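Local coordinates for putative flagellar protein FliS (Parabacteroides merdae ATCC 43184, PDB 4YOK) that is of unknown function but pairs a transthyretin-like N-terminal domain with a C-terminal beta-sandwich domain related to the E-set families, at residues S132-L137 against V185-N190; N117-I122 against S162-A167; S105-S110 against Y197-R202; N24-G29 against D146-Y151. All blocks are in the same frame, centred on the assembly; numbering follows the deposited sequence.

Contact 1 (S132-L137 against V185-N190); sequences SRVMLL and VGVLAN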
loop_
_atom_site.group_PDB
_atom_site.type_symbol
_atom_site.label_atom_id
_atom_site.label_comp_id
_atom_site.label_asym_id
_atom_site.label_seq_id
_atom_site.Cartn_x
_atom_site.Cartn_y
_atom_site.Cartn_z
ATOM N N SER A 132 4.469 13.185 -7.727
ATOM C CA SER A 132 5.234 12.800 -8.923
ATOM C C SER A 132 4.243 12.342 -10.020
ATOM O O SER A 132 4.255 12.864 -11.143
ATOM C CB SER A 132 6.233 11.692 -8.579
ATOM O OG SER A 132 6.853 11.212 -9.763
ATOM N N ARG A 133 3.325 11.420 -9.658
ATOM C CA ARG A 133 2.305 10.978 -10.596
ATOM C C ARG A 133 1.105 10.397 -9.875
ATOM O O ARG A 133 1.211 9.940 -8.735
ATOM C CB ARG A 133 2.846 9.961 -11.636
ATOM C CG ARG A 133 3.372 8.664 -11.083
ATOM C CD ARG A 133 3.790 7.765 -12.227
ATOM N NE ARG A 133 4.289 6.479 -11.747
ATOM C CZ ARG A 133 5.572 6.131 -11.718
ATOM N NH1 ARG A 133 6.504 6.965 -12.161
ATOM N NH2 ARG A 133 5.932 4.937 -11.264
ATOM N N VAL A 134 -0.034 10.454 -10.561
ATOM C CA VAL A 134 -1.299 9.864 -10.146
ATOM C C VAL A 134 -1.621 8.788 -11.195
ATOM O O VAL A 134 -1.467 9.025 -12.403
ATOM C CB VAL A 134 -2.395 10.940 -9.995
ATOM C CG1 VAL A 134 -3.731 10.307 -9.662
ATOM C CG2 VAL A 134 -2.001 11.949 -8.913
HETATM N N MSE A 135 -2.061 7.622 -10.739
HETATM C CA MSE A 135 -2.317 6.490 -11.637
HETATM C C MSE A 135 -3.735 5.966 -11.493
HETATM O O MSE A 135 -4.224 5.771 -10.374
HETATM C CB MSE A 135 -1.317 5.337 -11.363
HETATM C CG MSE A 135 0.136 5.754 -11.534
HETATM SE SE MSE A 135 1.312 4.362 -10.868
HETATM C CE MSE A 135 1.161 4.887 -8.924
ATOM N N LEU A 136 -4.390 5.758 -12.636
ATOM C CA LEU A 136 -5.723 5.156 -12.748
ATOM C C LEU A 136 -5.482 3.743 -13.219
ATOM O O LEU A 136 -4.801 3.554 -14.225
ATOM C CB LEU A 136 -6.614 5.964 -13.708
ATOM C CG LEU A 136 -7.555 6.981 -13.044
ATOM C CD1 LEU A 136 -6.813 7.991 -12.188
ATOM C CD2 LEU A 136 -8.476 7.634 -14.053
ATOM N N LEU A 137 -5.939 2.746 -12.440
ATOM C CA LEU A 137 -5.665 1.341 -12.717
ATOM C C LEU A 137 -6.896 0.477 -12.770
ATOM O O LEU A 137 -7.845 0.682 -11.999
ATOM C CB LEU A 137 -4.742 0.772 -11.602
ATOM C CG LEU A 137 -3.463 1.549 -11.288
ATOM C CD1 LEU A 137 -2.909 1.181 -9.903
ATOM C CD2 LEU A 137 -2.420 1.351 -12.379
ATOM N N VAL A 185 -6.748 3.584 -7.504
ATOM C CA VAL A 185 -5.993 4.777 -7.881
ATOM C C VAL A 185 -4.721 4.798 -7.024
ATOM O O VAL A 185 -4.726 4.256 -5.910
ATOM C CB VAL A 185 -6.759 6.117 -7.848
ATOM C CG1 VAL A 185 -7.830 6.162 -8.946
ATOM C CG2 VAL A 185 -7.354 6.407 -6.471
ATOM N N GLY A 186 -3.663 5.384 -7.564
ATOM C CA GLY A 186 -2.384 5.487 -6.862
ATOM C C GLY A 186 -1.812 6.887 -6.915
ATOM O O GLY A 186 -2.067 7.622 -7.868
ATOM N N VAL A 187 -1.059 7.273 -5.876
ATOM C CA VAL A 187 -0.386 8.567 -5.782
ATOM C C VAL A 187 1.053 8.306 -5.325
ATOM O O VAL A 187 1.286 7.737 -4.252
ATOM C CB VAL A 187 -1.111 9.597 -4.864
ATOM C CG1 VAL A 187 -0.280 10.876 -4.704
ATOM C CG2 VAL A 187 -2.510 9.930 -5.403
ATOM N N LEU A 188 1.997 8.691 -6.172
ATOM C CA LEU A 188 3.430 8.582 -5.915
ATOM C C LEU A 188 4.000 9.972 -5.629
ATOM O O LEU A 188 3.794 10.894 -6.405
ATOM C CB LEU A 188 4.141 7.952 -7.131
ATOM C CG LEU A 188 5.667 7.826 -7.034
ATOM C CD1 LEU A 188 6.066 6.715 -6.042
ATOM C CD2 LEU A 188 6.273 7.550 -8.417
ATOM N N ALA A 189 4.725 10.101 -4.520
ATOM C CA ALA A 189 5.395 11.325 -4.087
ATOM C C ALA A 189 6.771 11.433 -4.721
ATOM O O ALA A 189 7.442 10.406 -4.898
ATOM C CB ALA A 189 5.535 11.300 -2.573
ATOM N N ASN A 190 7.223 12.677 -5.017
ATOM C CA ASN A 190 8.603 12.935 -5.457
ATOM C C ASN A 190 9.565 12.342 -4.434
ATOM O O ASN A 190 9.387 12.560 -3.222
ATOM C CB ASN A 190 8.862 14.473 -5.551
ATOM C CG ASN A 190 8.436 15.123 -6.834
ATOM O OD1 ASN A 190 7.830 14.506 -7.692
ATOM N ND2 ASN A 190 8.764 16.397 -6.997
#

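Contact 2 (N117-I122 against S162-A167); sequences NASFMI and SVNLSA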
loop_
_atom_site.group_PDB
_atom_site.type_symbol
_atom_site.label_atom_id
_atom_site.label_comp_id
_atom_site.label_asym_id
_atom_site.label_seq_id
_atom_site.Cartn_x
_atom_site.Cartn_y
_atom_site.Cartn_z
ATOM N N ASN A 117 -13.615 6.759 -15.014
ATOM C CA ASN A 117 -13.841 8.020 -14.303
ATOM C C ASN A 117 -13.430 7.844 -12.848
ATOM O O ASN A 117 -13.788 6.843 -12.216
ATOM C CB ASN A 117 -15.313 8.441 -14.436
ATOM C CG ASN A 117 -15.713 8.640 -15.882
ATOM O OD1 ASN A 117 -15.057 9.363 -16.630
ATOM N ND2 ASN A 117 -16.770 7.990 -16.327
ATOM N N ALA A 118 -12.630 8.782 -12.337
ATOM C CA ALA A 118 -12.129 8.733 -10.964
ATOM C C ALA A 118 -12.171 10.126 -10.349
ATOM O O ALA A 118 -11.568 11.068 -10.879
ATOM C CB ALA A 118 -10.704 8.166 -10.929
ATOM N N SER A 119 -12.974 10.275 -9.292
ATOM C CA SER A 119 -13.045 11.510 -8.524
ATOM C C SER A 119 -12.599 11.162 -7.122
ATOM O O SER A 119 -13.046 10.146 -6.595
ATOM C CB SER A 119 -14.467 12.075 -8.531
ATOM O OG SER A 119 -14.728 12.607 -9.817
ATOM N N PHE A 120 -11.686 11.948 -6.537
ATOM C CA PHE A 120 -11.168 11.675 -5.191
ATOM C C PHE A 120 -10.422 12.878 -4.673
ATOM O O PHE A 120 -10.238 13.863 -5.403
ATOM C CB PHE A 120 -10.264 10.405 -5.151
ATOM C CG PHE A 120 -9.129 10.399 -6.152
ATOM C CD1 PHE A 120 -9.341 9.989 -7.465
ATOM C CD2 PHE A 120 -7.834 10.706 -5.759
ATOM C CE1 PHE A 120 -8.294 9.971 -8.386
ATOM C CE2 PHE A 120 -6.777 10.661 -6.678
ATOM C CZ PHE A 120 -7.024 10.340 -7.995
HETATM N N MSE A 121 -10.054 12.828 -3.400
HETATM C CA MSE A 121 -9.293 13.876 -2.738
HETATM C C MSE A 121 -7.887 13.387 -2.412
HETATM O O MSE A 121 -7.714 12.264 -1.938
HETATM C CB MSE A 121 -10.004 14.290 -1.438
HETATM C CG MSE A 121 -11.253 15.083 -1.689
HETATM SE SE MSE A 121 -10.840 16.957 -1.416
HETATM C CE MSE A 121 -10.417 16.858 0.542
ATOM N N ILE A 122 -6.897 14.233 -2.662
ATOM C CA ILE A 122 -5.502 13.967 -2.317
ATOM C C ILE A 122 -5.157 14.953 -1.233
ATOM O O ILE A 122 -5.172 16.169 -1.473
ATOM C CB ILE A 122 -4.515 14.041 -3.510
ATOM C CG1 ILE A 122 -4.844 12.975 -4.576
ATOM C CG2 ILE A 122 -3.048 13.903 -2.989
ATOM C CD1 ILE A 122 -4.144 13.235 -5.941
ATOM N N SER A 162 -9.023 18.431 -4.592
ATOM C CA SER A 162 -10.023 17.625 -5.301
ATOM C C SER A 162 -9.490 17.261 -6.672
ATOM O O SER A 162 -8.894 18.106 -7.343
ATOM C CB SER A 162 -11.341 18.390 -5.423
ATOM O OG SER A 162 -11.874 18.638 -4.137
ATOM N N VAL A 163 -9.642 15.998 -7.072
ATOM C CA VAL A 163 -9.139 15.512 -8.352
ATOM C C VAL A 163 -10.307 14.888 -9.142
ATOM O O VAL A 163 -11.164 14.216 -8.551
ATOM C CB VAL A 163 -7.980 14.511 -8.093
ATOM C CG1 VAL A 163 -7.497 13.883 -9.367
ATOM C CG2 VAL A 163 -6.822 15.198 -7.379
ATOM N N ASN A 164 -10.369 15.179 -10.455
ATOM C CA ASN A 164 -11.403 14.679 -11.376
ATOM C C ASN A 164 -10.733 14.219 -12.674
ATOM O O ASN A 164 -10.309 15.048 -13.472
ATOM C CB ASN A 164 -12.470 15.769 -11.628
ATOM C CG ASN A 164 -13.705 15.271 -12.329
ATOM O OD1 ASN A 164 -14.155 14.142 -12.109
ATOM N ND2 ASN A 164 -14.331 16.128 -13.133
ATOM N N LEU A 165 -10.564 12.906 -12.842
ATOM C CA LEU A 165 -9.837 12.329 -13.980
ATOM C C LEU A 165 -10.690 11.379 -14.802
ATOM O O LEU A 165 -11.582 10.699 -14.278
ATOM C CB LEU A 165 -8.579 11.578 -13.486
ATOM C CG LEU A 165 -7.663 12.338 -12.513
ATOM C CD1 LEU A 165 -6.569 11.450 -11.956
ATOM C CD2 LEU A 165 -7.020 13.562 -13.166
ATOM N N SER A 166 -10.408 11.345 -16.110
ATOM C CA SER A 166 -11.060 10.434 -17.060
ATOM C C SER A 166 -9.996 9.856 -17.953
ATOM O O SER A 166 -9.245 10.608 -18.575
ATOM C CB SER A 166 -12.141 11.135 -17.873
ATOM O OG SER A 166 -13.290 11.349 -17.076
ATOM N N ALA A 167 -9.872 8.542 -17.948
ATOM C CA ALA A 167 -8.876 7.823 -18.752
ATOM C C ALA A 167 -9.595 7.112 -19.879
ATOM O O ALA A 167 -10.620 6.458 -19.639
ATOM C CB ALA A 167 -8.099 6.834 -17.884
#

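Contact 3 (S105-S110 against Y197-R202); sequences SNEQLS and YSPVVR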
loop_
_atom_site.group_PDB
_atom_site.type_symbol
_atom_site.label_atom_id
_atom_site.label_comp_id
_atom_site.label_asym_id
_atom_site.label_seq_id
_atom_site.Cartn_x
_atom_site.Cartn_y
_atom_site.Cartn_z
ATOM N N SER A 105 -8.667 9.975 -0.291
ATOM C CA SER A 105 -9.959 9.786 0.372
ATOM C C SER A 105 -11.103 10.132 -0.580
ATOM O O SER A 105 -10.852 10.654 -1.665
ATOM C CB SER A 105 -10.049 10.653 1.626
ATOM O OG SER A 105 -10.059 12.027 1.290
ATOM N N ASN A 106 -12.355 9.824 -0.167
ATOM C CA ASN A 106 -13.595 10.131 -0.898
ATOM C C ASN A 106 -13.566 9.612 -2.351
ATOM O O ASN A 106 -14.050 10.288 -3.255
ATOM C CB ASN A 106 -13.841 11.657 -0.874
ATOM C CG ASN A 106 -15.276 12.066 -1.103
ATOM O OD1 ASN A 106 -16.230 11.330 -0.792
ATOM N ND2 ASN A 106 -15.452 13.259 -1.662
ATOM N N GLU A 107 -13.016 8.416 -2.570
ATOM C CA GLU A 107 -12.877 7.865 -3.930
ATOM C C GLU A 107 -14.182 7.419 -4.536
ATOM O O GLU A 107 -14.978 6.716 -3.905
ATOM C CB GLU A 107 -11.916 6.667 -3.972
ATOM C CG GLU A 107 -10.571 6.953 -3.345
ATOM C CD GLU A 107 -10.462 6.462 -1.913
ATOM O OE1 GLU A 107 -11.499 6.407 -1.219
ATOM O OE2 GLU A 107 -9.331 6.153 -1.478
ATOM N N GLN A 108 -14.382 7.805 -5.789
ATOM C CA GLN A 108 -15.525 7.377 -6.595
ATOM C C GLN A 108 -14.963 6.916 -7.933
ATOM O O GLN A 108 -14.494 7.742 -8.724
ATOM C CB GLN A 108 -16.584 8.476 -6.738
ATOM C CG GLN A 108 -17.571 8.501 -5.555
ATOM C CD GLN A 108 -18.419 7.238 -5.447
ATOM O OE1 GLN A 108 -18.583 6.664 -4.361
ATOM N NE2 GLN A 108 -18.954 6.757 -6.575
ATOM N N LEU A 109 -14.891 5.590 -8.116
ATOM C CA LEU A 109 -14.301 4.971 -9.316
ATOM C C LEU A 109 -15.365 4.246 -10.113
ATOM O O LEU A 109 -16.151 3.487 -9.554
ATOM C CB LEU A 109 -13.160 3.997 -8.950
ATOM C CG LEU A 109 -12.147 4.480 -7.877
ATOM C CD1 LEU A 109 -11.089 3.411 -7.619
ATOM C CD2 LEU A 109 -11.458 5.816 -8.292
ATOM N N SER A 110 -15.381 4.464 -11.426
ATOM C CA SER A 110 -16.381 3.819 -12.277
ATOM C C SER A 110 -15.857 3.684 -13.698
ATOM O O SER A 110 -14.855 4.330 -14.059
ATOM C CB SER A 110 -17.686 4.614 -12.260
ATOM O OG SER A 110 -17.450 5.940 -12.704
ATOM N N TYR A 197 -2.177 3.994 -2.270
ATOM C CA TYR A 197 -3.323 3.714 -3.119
ATOM C C TYR A 197 -4.642 3.891 -2.382
ATOM O O TYR A 197 -4.694 4.021 -1.157
ATOM C CB TYR A 197 -3.220 2.256 -3.619
ATOM C CG TYR A 197 -2.022 1.927 -4.494
ATOM C CD1 TYR A 197 -0.794 1.583 -3.933
ATOM C CD2 TYR A 197 -2.133 1.914 -5.885
ATOM C CE1 TYR A 197 0.301 1.266 -4.735
ATOM C CE2 TYR A 197 -1.043 1.614 -6.697
ATOM C CZ TYR A 197 0.174 1.299 -6.116
ATOM O OH TYR A 197 1.232 0.973 -6.902
ATOM N N SER A 198 -5.721 3.855 -3.139
ATOM C CA SER A 198 -7.069 3.740 -2.613
ATOM C C SER A 198 -7.311 2.254 -2.309
ATOM O O SER A 198 -6.540 1.422 -2.796
ATOM C CB SER A 198 -8.066 4.212 -3.679
ATOM O OG SER A 198 -8.098 3.330 -4.796
ATOM N N PRO A 199 -8.382 1.851 -1.597
ATOM C CA PRO A 199 -8.728 0.414 -1.583
ATOM C C PRO A 199 -9.061 -0.040 -3.007
ATOM O O PRO A 199 -9.388 0.797 -3.870
ATOM C CB PRO A 199 -10.015 0.364 -0.726
ATOM C CG PRO A 199 -10.053 1.661 0.005
ATOM C CD PRO A 199 -9.409 2.655 -0.896
ATOM N N VAL A 200 -8.983 -1.344 -3.268
ATOM C CA VAL A 200 -9.384 -1.897 -4.558
ATOM C C VAL A 200 -10.908 -1.955 -4.536
ATOM O O VAL A 200 -11.467 -2.390 -3.525
ATOM C CB VAL A 200 -8.741 -3.292 -4.779
ATOM C CG1 VAL A 200 -9.291 -3.993 -6.032
ATOM C CG2 VAL A 200 -7.231 -3.188 -4.826
ATOM N N VAL A 201 -11.564 -1.497 -5.611
ATOM C CA VAL A 201 -13.023 -1.479 -5.772
ATOM C C VAL A 201 -13.425 -2.438 -6.903
ATOM O O VAL A 201 -12.973 -2.252 -8.035
ATOM C CB VAL A 201 -13.508 -0.012 -6.056
ATOM C CG1 VAL A 201 -15.017 0.044 -6.318
ATOM C CG2 VAL A 201 -13.138 0.921 -4.897
ATOM N N ARG A 202 -14.301 -3.418 -6.617
ATOM C CA ARG A 202 -14.798 -4.318 -7.642
ATOM C C ARG A 202 -15.901 -3.600 -8.448
ATOM O O ARG A 202 -16.892 -3.148 -7.874
ATOM C CB ARG A 202 -15.313 -5.659 -7.058
ATOM C CG ARG A 202 -15.619 -6.626 -8.172
ATOM C CD ARG A 202 -15.989 -8.003 -7.682
ATOM N NE ARG A 202 -16.324 -8.855 -8.814
ATOM C CZ ARG A 202 -16.619 -10.146 -8.716
ATOM N NH1 ARG A 202 -16.608 -10.751 -7.536
ATOM N NH2 ARG A 202 -16.908 -10.848 -9.800
#

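Contact 4 (N24-G29 against D146-Y151); sequences NLRGTG and DVNNLY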
loop_
_atom_site.group_PDB
_atom_site.type_symbol
_atom_site.label_atom_id
_atom_site.label_comp_id
_atom_site.label_asym_id
_atom_site.label_seq_id
_atom_site.Cartn_x
_atom_site.Cartn_y
_atom_site.Cartn_z
ATOM N N ASN A 24 -3.389 1.476 2.195
ATOM C CA ASN A 24 -3.587 0.700 0.966
ATOM C C ASN A 24 -2.285 0.790 0.148
ATOM O O ASN A 24 -1.860 1.888 -0.207
ATOM C CB ASN A 24 -4.784 1.281 0.219
ATOM C CG ASN A 24 -6.043 1.291 1.066
ATOM O OD1 ASN A 24 -6.459 2.301 1.651
ATOM N ND2 ASN A 24 -6.602 0.146 1.245
ATOM N N LEU A 25 -1.612 -0.341 -0.045
ATOM C CA LEU A 25 -0.286 -0.389 -0.666
ATOM C C LEU A 25 -0.172 -1.392 -1.802
ATOM O O LEU A 25 -1.084 -2.177 -2.039
ATOM C CB LEU A 25 0.718 -0.802 0.446
ATOM C CG LEU A 25 0.749 0.106 1.717
ATOM C CD1 LEU A 25 1.498 -0.559 2.838
ATOM C CD2 LEU A 25 1.367 1.458 1.410
ATOM N N ARG A 26 1.001 -1.427 -2.437
ATOM C CA ARG A 26 1.280 -2.465 -3.428
ATOM C C ARG A 26 1.643 -3.696 -2.618
ATOM O O ARG A 26 2.637 -3.674 -1.866
ATOM C CB ARG A 26 2.408 -2.057 -4.382
ATOM C CG ARG A 26 2.814 -3.254 -5.262
ATOM C CD ARG A 26 3.718 -2.893 -6.437
ATOM N NE ARG A 26 4.104 -4.142 -7.115
ATOM C CZ ARG A 26 5.309 -4.422 -7.594
ATOM N NH1 ARG A 26 6.280 -3.513 -7.548
ATOM N NH2 ARG A 26 5.554 -5.609 -8.135
ATOM N N GLY A 27 0.804 -4.717 -2.719
ATOM C CA GLY A 27 0.974 -5.935 -1.934
ATOM C C GLY A 27 1.574 -7.094 -2.689
ATOM O O GLY A 27 1.414 -8.235 -2.269
ATOM N N THR A 28 2.247 -6.817 -3.815
ATOM C CA THR A 28 2.861 -7.852 -4.668
ATOM C C THR A 28 4.350 -7.587 -4.890
ATOM O O THR A 28 4.794 -6.449 -4.718
ATOM C CB THR A 28 2.173 -7.871 -6.045
ATOM O OG1 THR A 28 2.312 -6.575 -6.647
ATOM C CG2 THR A 28 0.685 -8.311 -5.982
ATOM N N GLY A 29 5.074 -8.610 -5.358
ATOM C CA GLY A 29 6.477 -8.515 -5.760
ATOM C C GLY A 29 7.449 -8.017 -4.706
ATOM O O GLY A 29 8.511 -7.503 -5.051
ATOM N N ASP A 146 0.734 -0.526 -9.640
ATOM C CA ASP A 146 1.455 0.080 -10.765
ATOM C C ASP A 146 2.090 -0.960 -11.726
ATOM O O ASP A 146 2.310 -0.633 -12.893
ATOM C CB ASP A 146 2.515 1.088 -10.277
ATOM C CG ASP A 146 3.524 0.588 -9.262
ATOM O OD1 ASP A 146 3.515 -0.616 -8.954
ATOM O OD2 ASP A 146 4.290 1.419 -8.733
ATOM N N VAL A 147 2.334 -2.207 -11.246
ATOM C CA VAL A 147 2.930 -3.286 -12.068
ATOM C C VAL A 147 1.846 -4.290 -12.458
ATOM O O VAL A 147 1.836 -4.769 -13.584
ATOM C CB VAL A 147 4.113 -3.994 -11.322
ATOM C CG1 VAL A 147 4.662 -5.185 -12.117
ATOM C CG2 VAL A 147 5.231 -3.012 -10.998
ATOM N N ASN A 148 0.956 -4.626 -11.521
ATOM C CA ASN A 148 -0.074 -5.636 -11.712
ATOM C C ASN A 148 -1.369 -5.011 -12.099
ATOM O O ASN A 148 -2.132 -4.598 -11.246
ATOM C CB ASN A 148 -0.250 -6.472 -10.445
ATOM C CG ASN A 148 0.979 -7.240 -10.095
ATOM O OD1 ASN A 148 1.897 -6.719 -9.444
ATOM N ND2 ASN A 148 1.052 -8.466 -10.592
ATOM N N ASN A 149 -1.636 -4.958 -13.390
ATOM C CA ASN A 149 -2.865 -4.376 -13.885
ATOM C C ASN A 149 -3.080 -4.760 -15.344
ATOM O O ASN A 149 -2.140 -5.183 -16.019
ATOM C CB ASN A 149 -2.794 -2.832 -13.732
ATOM C CG ASN A 149 -1.673 -2.201 -14.531
ATOM O OD1 ASN A 149 -1.757 -2.133 -15.755
ATOM N ND2 ASN A 149 -0.606 -1.722 -13.873
ATOM N N LEU A 150 -4.301 -4.545 -15.825
ATOM C CA LEU A 150 -4.728 -4.751 -17.200
ATOM C C LEU A 150 -4.711 -3.421 -17.967
ATOM O O LEU A 150 -4.641 -3.394 -19.203
ATOM C CB LEU A 150 -6.160 -5.319 -17.129
ATOM C CG LEU A 150 -6.691 -5.989 -18.355
ATOM C CD1 LEU A 150 -6.071 -7.357 -18.524
ATOM C CD2 LEU A 150 -8.196 -6.142 -18.247
ATOM N N TYR A 151 -4.829 -2.304 -17.230
ATOM C CA TYR A 151 -4.858 -0.955 -17.794
ATOM C C TYR A 151 -4.283 0.009 -16.778
ATOM O O TYR A 151 -4.609 -0.088 -15.589
ATOM C CB TYR A 151 -6.309 -0.530 -18.151
ATOM C CG TYR A 151 -6.414 0.900 -18.636
ATOM C CD1 TYR A 151 -6.264 1.211 -19.987
ATOM C CD2 TYR A 151 -6.658 1.947 -17.747
ATOM C CE1 TYR A 151 -6.329 2.526 -20.440
ATOM C CE2 TYR A 151 -6.740 3.274 -18.193
ATOM C CZ TYR A 151 -6.557 3.557 -19.538
ATOM O OH TYR A 151 -6.629 4.848 -20.012
HETATM O O HOH W 1 6.015 -0.706 -7.611
#

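Contact 1 (S132-L137 against V185-N190)
The flat guanidinium of R133 has the L188 methyl CD2 over one of its faces, 3.6 Å above the plane and over its centre, while SE of selenomethionine M135 lies at its edge, in plane. R133 reaches this position with CG set between the backbone N and the carbonyl carbon (chi1 62°) and an extended chain beyond it; the two side chains run obliquely to each other. Next along the same face, CE of M135 settles over the backbone of G186, 4.1 Å from its CA, and a side chain at G186 would collide with that methyl. Strands 131-139 and 182-189 are the central antiparallel pair of one sheet of the C-terminal beta-sandwich. Their ladder is regular through M135 and G186, whose backbone N and O atoms bond in both directions, but at S132 and R133 it forms a classic beta bulge: the S132 N-H reaches L188 O at 2.7 Å, and the R133 N-H makes a weaker bond of 3.3 Å to L188 O. L188 N returns a nearly straight bond to R133 O (177° at the hydrogen). The other face carries V134, V187, L136 and V185 toward the facing sheet, where F120, I122 and L109 lie. There V134 CG2 stands beside V187 CG2 at 4.1 Å, and L136 CD1 beside V185 CG1 at 3.9 Å.

Contact 2 (N117-I122 against S162-A167)
One sheet of the C-terminal beta-sandwich ends in an antiparallel ladder, in which F120 and A118 of its middle strand form hydrogen-bonded pairs with V163 and L165 of outermost strand 161-168. Each pair is bonded both ways: V163 N to F120 O at 2.8 Å and L165 N to A118 O at 2.9 Å are two of the four links. On the inner face, methyl CG1 of V163 makes a CH-pi contact over the F120 ring, 4.3 Å from its centroid and 26° off the normal. The ring stands there with CG between the backbone N and the carbonyl carbon (chi1 53°), beside V163 and pointing the same way. L165 CD1 approaches F120 CZ obliquely at 4.1 Å, and I122 CD1 packs on V163 CG2 at 3.6 Å; V134 and L136 of the facing sheet cover this layer. The outer face is largely polar. S166 OG donates to N117 OD1 at 2.7 Å, in the plane of the amide carbonyl; the exception is selenomethionine M121, whose SE lies 3.4 Å from S162 OG. The ladder is thus two-sided in its chemistry, with apolar groups turned to the sandwich core and mostly hydroxyls and amides on the outer side, consistent with the exposure of S162, N164 and S166.

Contact 3 (S105-S110 against Y197-R202)
E107 lies across P199 at about a right angle, its carboxylate set against carbon atoms of the opposing segment. OE2 is 3.2 Å from S198 CB and 3.5 Å from P199 CD, and the aliphatic part of the side chain follows, with E107 CG 3.7 Å from S198 CB. A bend at the second torsion (chi2 98°) turns CD away from an extended course. With no hydrogen bond bridging the two segments, the contact depends on shape, and the E107 side chain also touches F120 of the neighbouring strand. An alanine at E107 would probably open a gap over S198 CB and P199 CD, since the atoms that cover them would be gone.

L109 makes the second, mainly apolar half. Its CB points toward the other segment, and CD1 ends 4.2 Å from V201 CG2 and 4.1 Å from S198 OG. That hydroxyl is occupied within its own sheet: with OG between the backbone N and the carbonyl carbon (chi1 68°), it donates to P199 O at 3.0 Å, from 36° above the carbonyl plane, and it is also hydrogen-bonded to V185 N. These bonds probably help to keep S198 CB against E107 and OG beside L109.

Strand 102-111 is outermost in one sheet of the C-terminal domain and strand 196-202 outermost in the other. Between the two segments no backbone hydrogen bond forms and side chains carry the contact, the nearest CA atoms, those of E107 and S198, being 7.2 Å apart, as where two sheets of a beta-sandwich, the fold of E-set domains, come together along an edge.

Contact 4 (N24-G29 against D146-Y151)
R26, from a loop of the N-terminal transthyretin-like domain, reaches D146 and V147 in a loop of the C-terminal beta-sandwich, so the contact is part of the interface between the two domains. Electrostatics and water come first. D146 OD1 lies 4.0 Å from R26 NE but well out of the guanidinium plane, so no N-H points at it, although the opposite charges would probably still attract; the guanidinium and carboxylate planes are 66° apart. A water completes the link: it accepts from R26 NH1 at 2.8 Å and donates to D146 OD1 at 2.8 Å.

Packing on the two faces of the guanidinium comes second. The V147 methyl CG2 sits 3.6 Å above one face, offset toward the rim, and the backbone O of T28 lies 3.1 Å above the opposite face. An alanine at R26 would probably leave D146 without this nearby positive charge, the bridging water without its donor NH1, T28 OG1 without the NE donor, and V147 CG2 without the flat group it packs on.

One hydrogen bond inside the loop helps to set the rotation of the guanidinium. R26 leaves the backbone with CG anti to N (chi1 171°) and runs extended to NE, which donates to T28 OG1. That hydroxyl is also hydrogen-bonded to D145 OD2 of the C-terminal domain, while D145 OD1 accepts the backbone N-H groups of V147 and N148; D145 thus shapes one loop and grips the other. The R26 NE to T28 OG1 bond is 3.1 Å long, with the oxygen only 14° out of the guanidinium plane.

How the contacts relate
From the N terminus, the loop 24-29 of the transthyretin-like domain waits until 146-151 to close contact 4, a long-range tie between the two domains. Inside that span the first strand of the C-terminal sandwich carries 105-110, whose partner 197-202 lies near the chain's end, so contact 3 closes almost the whole sandwich and crosses contact 4. Nested within contact 3 are contact 2, from 117-122 to 162-167, and contact 1, from 132-137 to 185-190; these two cross each other, and both cross contact 4. Contacts 1 and 2 build facing sheets whose side chains meet in the core, contact 3 joins the edges of those sheets, and Y197 hydrogen-bonds to N24 and D146, linking contacts 3 and 4.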